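Local coordinates for protein beta-hexosaminidase (Neisseria gonorrhoeae, PDB 6JTJ) that removes terminal beta-linked N-acetylglucosamine from peptidoglycan fragments, probably as a cytoplasmic step in recycling the cell wall, at residues 209-212 and 213-217; 174-177 and 178-182; 343-346 and 347-351. All coordinates share one frame; numbering follows the deposited sequence.

Contacts 1 and 2 belong to one sugar site, while contact 3 lies away from it. The centres of contacts 1 and 2 are about 11 Å apart, and the two meet where His-211 CE1 packs 3.8 Å from Ile-177 CD1. Lys-210 and His-211 of contact 1 and Arg-180 of contact 2, the last only weakly, bond O3 of the same N-acetylglucosamine, which Asp-221 O of the second subunit also binds. Residues 343-351 form a helix start whose centre is about 24 Å from that of contact 1 and 31 Å from that of contact 2, on the opposite side of the chain's centre from contact 2. Its nearest atoms stay about 12 Å from contact 1.

Contact 1. Residues 209-212 and 213-217. With NAG (2-acetamido-2-deoxy-beta-D-glucopyranose), chain I.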
# COMPACT_ATOMS: atom_id res chain seq x y z
N GLY C 209 0.10 6.37 -17.38
CA GLY C 209 0.22 7.23 -16.22
C GLY C 209 -0.68 6.77 -15.09
O GLY C 209 -1.81 6.40 -15.33
N LYS C 210 -0.17 6.80 -13.86
CA LYS C 210 -0.92 6.37 -12.68
C LYS C 210 -0.71 7.38 -11.56
O LYS C 210 0.40 7.90 -11.44
CB LYS C 210 -0.38 5.03 -12.19
CG LYS C 210 -0.13 4.02 -13.27
CD LYS C 210 -0.04 2.60 -12.70
CE LYS C 210 1.25 2.33 -11.95
NZ LYS C 210 1.56 0.86 -12.00
N HIS C 211 -1.70 7.66 -10.69
CA HIS C 211 -3.06 7.14 -10.73
C HIS C 211 -3.97 8.35 -10.82
O HIS C 211 -4.06 9.13 -9.88
CB HIS C 211 -3.37 6.33 -9.47
CG HIS C 211 -2.39 5.23 -9.22
ND1 HIS C 211 -1.13 5.45 -8.72
CD2 HIS C 211 -2.49 3.90 -9.42
CE1 HIS C 211 -0.50 4.30 -8.59
NE2 HIS C 211 -1.30 3.35 -9.01
N PHE C 212 -4.59 8.53 -11.98
CA PHE C 212 -5.35 9.74 -12.30
C PHE C 212 -6.50 9.92 -11.33
O PHE C 212 -7.25 8.97 -11.09
CB PHE C 212 -5.92 9.64 -13.72
CG PHE C 212 -6.75 10.83 -14.11
CD1 PHE C 212 -6.14 11.96 -14.64
CD2 PHE C 212 -8.10 10.81 -13.95
CE1 PHE C 212 -6.88 13.06 -14.99
CE2 PHE C 212 -8.87 11.91 -14.32
CZ PHE C 212 -8.26 13.03 -14.85
N PRO C 213 -6.72 11.15 -10.83
CA PRO C 213 -6.05 12.41 -11.09
C PRO C 213 -4.94 12.77 -10.10
O PRO C 213 -4.47 13.93 -10.10
CB PRO C 213 -7.19 13.40 -10.95
CG PRO C 213 -7.99 12.83 -9.83
CD PRO C 213 -7.89 11.34 -9.96
N GLY C 214 -4.48 11.80 -9.30
CA GLY C 214 -3.35 12.03 -8.38
C GLY C 214 -3.59 11.39 -7.03
O GLY C 214 -4.49 11.77 -6.31
N HIS C 215 -2.76 10.40 -6.71
CA HIS C 215 -2.89 9.59 -5.50
C HIS C 215 -1.97 10.08 -4.38
O HIS C 215 -1.95 9.52 -3.27
CB HIS C 215 -2.52 8.15 -5.86
CG HIS C 215 -3.13 7.10 -4.98
ND1 HIS C 215 -3.00 7.10 -3.61
CD2 HIS C 215 -3.83 5.97 -5.28
CE1 HIS C 215 -3.61 6.05 -3.10
NE2 HIS C 215 -4.13 5.34 -4.09
N GLY C 216 -1.16 11.09 -4.65
CA GLY C 216 -0.10 11.46 -3.74
C GLY C 216 -0.50 12.11 -2.41
O GLY C 216 0.30 12.12 -1.48
N PHE C 217 -1.67 12.72 -2.36
CA PHE C 217 -2.02 13.57 -1.23
C PHE C 217 -2.75 12.81 -0.12
O PHE C 217 -2.62 13.15 1.05
CB PHE C 217 -2.86 14.78 -1.67
CG PHE C 217 -3.08 15.80 -0.58
CD1 PHE C 217 -2.12 16.76 -0.31
CD2 PHE C 217 -4.23 15.78 0.19
CE1 PHE C 217 -2.32 17.73 0.69
CE2 PHE C 217 -4.44 16.73 1.19
CZ PHE C 217 -3.47 17.71 1.43
C1 NAG I . -3.42 -1.19 -8.53
C2 NAG I . -2.11 -0.41 -8.33
C3 NAG I . -1.56 0.04 -9.66
C4 NAG I . -1.47 -1.14 -10.63
C5 NAG I . -2.82 -1.77 -10.85
C6 NAG I . -2.70 -3.06 -11.67
C7 NAG I . -1.52 1.21 -6.52
C8 NAG I . -0.37 0.35 -6.20
N2 NAG I . -2.29 0.77 -7.52
O1 NAG I . -3.68 -2.01 -7.41
O3 NAG I . -0.30 0.64 -9.45
O4 NAG I . -0.91 -0.75 -11.87
O5 NAG I . -3.37 -2.13 -9.59
O6 NAG I . -1.94 -4.07 -11.02
O7 NAG I . -1.75 2.24 -5.85
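His-215 turns the edge of its imidazole toward the face of His-211, a T-shaped pair with ring centroids 5.5 Å apart and planes at 71°. The approach starts at the roots of the side chains, where His-215 CB lies 4.1 Å from His-211 CB. On the opposite face of the His-211 ring sits Lys-210 CB, 3.5 Å above the plane, so the imidazole is sandwiched between its own neighbour and the residue four further on. Both ring nitrogens, at the edge, are bonded: NE2 of His-211 meets the sugar hydroxyl O3 at 2.9 Å along a nearly straight line (164°), and ND1 is bonded to Asp-168, which also takes the backbone N of His-215. With both nitrogens engaged, the ring's rotation is fixed.

Lys-210 bends at its third torsion and brings NZ in alongside the sugar, 3.0 Å from O4 and 3.2 Å from O3; the same ammonium forms a salt bridge with Glu-107.

Away from the sugar, Phe-212 and Pro-213 make a CH-pi contact. The phenyl group swings away from its own backbone N (chi1 178°), which sets the ring flat against the next residue: Pro-213 CB stands 3.8 Å from the ring centroid, almost directly over it. Peptide bonds 210-211 and 212-213 are both cis, and His-211 to Gly-214 forms a cis-proline type VI turn, with a weak bond from Gly-214 N to His-211 O at 2.8 Å.

The run Lys-His-Phe-Pro-Gly-His-Gly opens the signature sequence of family 3 N-acetylglucosaminidases such as NagZ, which continues to Asp-221 and His-223, predicted to be important for catalysis and to be the proton donor/acceptor. Here it closes strand 208-212 of the TIM-type barrel and forms one wall of the N-acetylglucosamine site.

Contact 2. Residues 174-177 and 178-182; sequences CAVI and GNRSF. With NAG (2-acetamido-2-deoxy-beta-D-glucopyranose), chain I.
Ile-177 and Arg-180 meet round a tight turn held mainly by backbone hydrogen bonds. Gly-178 N reaches back to Cys-174 O at 2.8 Å, lying in the carbonyl plane, and Arg-180 N donates to Ile-177 O at 2.8 Å from 35° above that carbonyl's plane. Gly-178 makes the bend between them with a positive phi (55°).

Among side-chain bonds, the guanidinium of Arg-180 presents its edge to Val-176 O, with NH1 at 2.9 Å, although the modelled place of NH1 is less certain. NH2 gives a weak bond to the sugar hydroxyl O3 at 3.0 Å, while NE is salt-bridged to Glu-107, which helps hold the group in the substrate site. The chain passes Ile-177 O with CB, CG and CD, then bends at chi3 (67°), which turns the guanidinium toward Val-176 O and the sugar.

Apolar contact is modest: Ile-177 CG2 touches Ser-181 CB at 3.9 Å, and the serine hydroxyl is tied to Asp-168 O.

This loop joins strand 161-162 to helix 186-202. Ile-177 and Arg-180 lean on His-211 of strand 208-212, Ala-175 and Val-176 pack against the second subunit, and Phe-182 plugs in between helices 124-134 and 186-202.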
# COMPACT_ATOMS: atom_id res chain seq x y z
N CYS C 174 1.41 9.51 1.49
CA CYS C 174 0.87 8.23 1.00
C CYS C 174 1.94 7.14 0.94
O CYS C 174 2.77 7.11 0.01
CB CYS C 174 0.28 8.41 -0.39
SG CYS C 174 -0.76 7.00 -0.83
N ALA C 175 1.91 6.25 1.91
CA ALA C 175 2.95 5.21 2.03
C ALA C 175 2.91 4.22 0.89
O ALA C 175 3.93 3.78 0.41
CB ALA C 175 2.78 4.46 3.35
N VAL C 176 1.72 3.86 0.44
CA VAL C 176 1.60 2.89 -0.62
C VAL C 176 2.25 3.39 -1.92
O VAL C 176 2.66 2.57 -2.76
CB VAL C 176 0.15 2.39 -0.81
CG1 VAL C 176 -0.78 3.45 -1.41
CG2 VAL C 176 0.14 1.15 -1.68
N ILE C 177 2.25 4.71 -2.14
CA ILE C 177 2.95 5.28 -3.27
C ILE C 177 4.41 5.37 -2.85
O ILE C 177 5.25 4.73 -3.46
CB ILE C 177 2.41 6.66 -3.70
CG1 ILE C 177 0.93 6.59 -4.10
CG2 ILE C 177 3.23 7.25 -4.84
CD1 ILE C 177 0.60 5.59 -5.18
N GLY C 178 4.67 6.11 -1.79
CA GLY C 178 6.00 6.16 -1.20
C GLY C 178 7.11 6.54 -2.15
O GLY C 178 7.01 7.55 -2.83
N ASN C 179 8.11 5.68 -2.26
CA ASN C 179 9.18 5.93 -3.17
C ASN C 179 8.84 5.63 -4.67
O ASN C 179 9.68 5.76 -5.53
CB ASN C 179 10.44 5.25 -2.66
CG ASN C 179 10.43 3.74 -2.89
OD1 ASN C 179 9.53 3.20 -3.52
ND2 ASN C 179 11.45 3.06 -2.39
N ARG C 180 7.61 5.24 -4.96
CA ARG C 180 7.20 5.03 -6.34
C ARG C 180 6.99 6.34 -7.09
O ARG C 180 6.90 6.33 -8.32
CB ARG C 180 5.93 4.23 -6.40
CG ARG C 180 6.09 2.80 -5.84
CD ARG C 180 4.74 2.23 -5.48
NE ARG C 180 3.94 2.02 -6.67
CZ ARG C 180 2.63 1.80 -6.66
NH1 ARG C 180 1.98 1.81 -5.52
NH2 ARG C 180 1.98 1.58 -7.81
N SER C 181 6.88 7.45 -6.35
CA SER C 181 6.76 8.76 -6.95
C SER C 181 8.15 9.34 -7.24
O SER C 181 9.08 9.17 -6.44
CB SER C 181 5.99 9.69 -6.01
OG SER C 181 6.12 11.03 -6.38
N PHE C 182 8.28 10.02 -8.38
CA PHE C 182 9.54 10.64 -8.77
C PHE C 182 9.98 11.70 -7.77
O PHE C 182 11.15 11.76 -7.43
CB PHE C 182 9.42 11.36 -10.12
CG PHE C 182 9.40 10.45 -11.32
CD1 PHE C 182 10.54 9.81 -11.76
CD2 PHE C 182 8.22 10.26 -12.02
CE1 PHE C 182 10.52 9.00 -12.88
CE2 PHE C 182 8.20 9.46 -13.14
CZ PHE C 182 9.34 8.81 -13.57
C1 NAG I . -3.42 -1.19 -8.53
C2 NAG I . -2.11 -0.41 -8.33
C3 NAG I . -1.56 0.04 -9.66
C4 NAG I . -1.47 -1.14 -10.63
C5 NAG I . -2.82 -1.77 -10.85
C6 NAG I . -2.70 -3.06 -11.67
C7 NAG I . -1.52 1.21 -6.52
C8 NAG I . -0.37 0.35 -6.20
N2 NAG I . -2.29 0.77 -7.52
O1 NAG I . -3.68 -2.01 -7.41
O3 NAG I . -0.30 0.64 -9.45
O4 NAG I . -0.91 -0.75 -11.87
O5 NAG I . -3.37 -2.13 -9.59
O6 NAG I . -1.94 -4.07 -11.02
O7 NAG I . -1.75 2.24 -5.85

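Contact 3. Residues 343-346 and 347-351; sequences NQDL and AGRWQ
Asp-345 and Arg-349 face each other across the first turn of helix 346-352, which is entered through a type I beta turn from Asn-343 to Leu-346. Laid on that turn is an Asx turn that caps the entry to the helix: Asn-343 OD1 accepts from Asp-345 N at 3.1 Å, with the donor tilted 33° from the side-chain carbonyl plane.

Main-chain bonds then set the helical repeat, Arg-349 N to Asp-345 O at 3.0 Å and Trp-350 N to Leu-346 O at 2.9 Å, both close to straight. Two waters extend the pattern into the turn. One bridges Asn-343 O and Ala-347 N, 2.8 Å from the latter; the other joins Gln-344 O to Gly-348 N.

The charge pair within the turn is loose. The Arg-349 guanidinium lies flat over Asp-345 CB, and OD2 stands well out of the guanidinium plane with no N-H aimed at it, leaving a long, purely electrostatic salt bridge, 3.9 Å from NH2. The stronger partner of the arginine is Asp-320, which also takes Asn-343 ND2 and so ties the turn and the helix to the residue just before strand 321-323.

The apolar side is carried by Leu-346 and Trp-350, which extend together from the helix, and both rest on Ile-321. Leu-346 CG lies 3.7 Å from Trp-350 CD1, and next to that carbon the indole NE1 is hydrogen-bonded to Gly-45 O.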
# COMPACT_ATOMS: atom_id res chain seq x y z
N ASN C 343 -18.03 0.91 -28.62
CA ASN C 343 -16.89 1.81 -28.43
C ASN C 343 -16.05 1.76 -29.68
O ASN C 343 -15.19 0.91 -29.82
CB ASN C 343 -16.08 1.37 -27.20
CG ASN C 343 -14.93 2.31 -26.87
OD1 ASN C 343 -14.60 3.22 -27.62
ND2 ASN C 343 -14.27 2.05 -25.73
N GLN C 344 -16.36 2.66 -30.61
CA GLN C 344 -15.68 2.72 -31.90
C GLN C 344 -14.19 3.03 -31.78
O GLN C 344 -13.44 2.80 -32.72
CB GLN C 344 -16.32 3.79 -32.79
CG GLN C 344 -17.73 3.50 -33.23
CD GLN C 344 -18.51 4.73 -33.72
OE1 GLN C 344 -18.22 5.29 -34.78
NE2 GLN C 344 -19.54 5.12 -32.96
N ASP C 345 -13.77 3.58 -30.63
CA ASP C 345 -12.37 3.93 -30.41
C ASP C 345 -11.53 2.80 -29.82
O ASP C 345 -10.31 2.87 -29.81
CB ASP C 345 -12.32 5.14 -29.50
CG ASP C 345 -12.98 6.35 -30.12
OD1 ASP C 345 -12.60 6.71 -31.24
OD2 ASP C 345 -13.85 6.97 -29.47
N LEU C 346 -12.18 1.73 -29.36
CA LEU C 346 -11.48 0.71 -28.61
C LEU C 346 -10.34 0.10 -29.41
O LEU C 346 -9.24 -0.06 -28.88
CB LEU C 346 -12.44 -0.38 -28.13
CG LEU C 346 -11.84 -1.42 -27.16
CD1 LEU C 346 -11.18 -0.85 -25.91
CD2 LEU C 346 -12.88 -2.44 -26.72
N ALA C 347 -10.62 -0.29 -30.65
CA ALA C 347 -9.66 -1.04 -31.45
C ALA C 347 -8.38 -0.25 -31.64
O ALA C 347 -7.29 -0.82 -31.52
CB ALA C 347 -10.24 -1.42 -32.81
N GLY C 348 -8.52 1.04 -31.93
CA GLY C 348 -7.37 1.92 -32.09
C GLY C 348 -6.64 2.16 -30.78
O GLY C 348 -5.41 2.25 -30.75
N ARG C 349 -7.40 2.29 -29.70
CA ARG C 349 -6.81 2.47 -28.37
C ARG C 349 -5.98 1.26 -27.93
O ARG C 349 -4.90 1.44 -27.38
CB ARG C 349 -7.91 2.81 -27.35
CG ARG C 349 -8.37 4.25 -27.47
CD ARG C 349 -9.59 4.58 -26.64
NE ARG C 349 -9.94 5.99 -26.80
CZ ARG C 349 -11.10 6.52 -26.45
NH1 ARG C 349 -12.05 5.77 -25.89
NH2 ARG C 349 -11.33 7.80 -26.65
N TRP C 350 -6.48 0.05 -28.13
CA TRP C 350 -5.67 -1.15 -27.89
C TRP C 350 -4.44 -1.16 -28.81
O TRP C 350 -3.34 -1.50 -28.39
CB TRP C 350 -6.46 -2.43 -28.19
CG TRP C 350 -7.34 -3.04 -27.10
CD1 TRP C 350 -8.68 -3.30 -27.19
CD2 TRP C 350 -6.92 -3.56 -25.83
NE1 TRP C 350 -9.12 -3.92 -26.06
CE2 TRP C 350 -8.06 -4.12 -25.21
CE3 TRP C 350 -5.70 -3.62 -25.16
CZ2 TRP C 350 -8.03 -4.71 -23.95
CZ3 TRP C 350 -5.66 -4.23 -23.90
CH2 TRP C 350 -6.81 -4.75 -23.32
N GLN C 351 -4.64 -0.85 -30.09
CA GLN C 351 -3.59 -1.01 -31.08
C GLN C 351 -2.43 -0.06 -30.85
O GLN C 351 -1.28 -0.43 -31.05
CB GLN C 351 -4.12 -0.86 -32.52
CG GLN C 351 -3.09 -1.23 -33.62
CD GLN C 351 -2.24 -2.53 -33.37
OE1 GLN C 351 -2.67 -3.51 -32.74
NE2 GLN C 351 -1.01 -2.51 -33.88
O HOH W 1 -13.29 -0.13 -31.56
O HOH W 2 -10.90 2.53 -33.04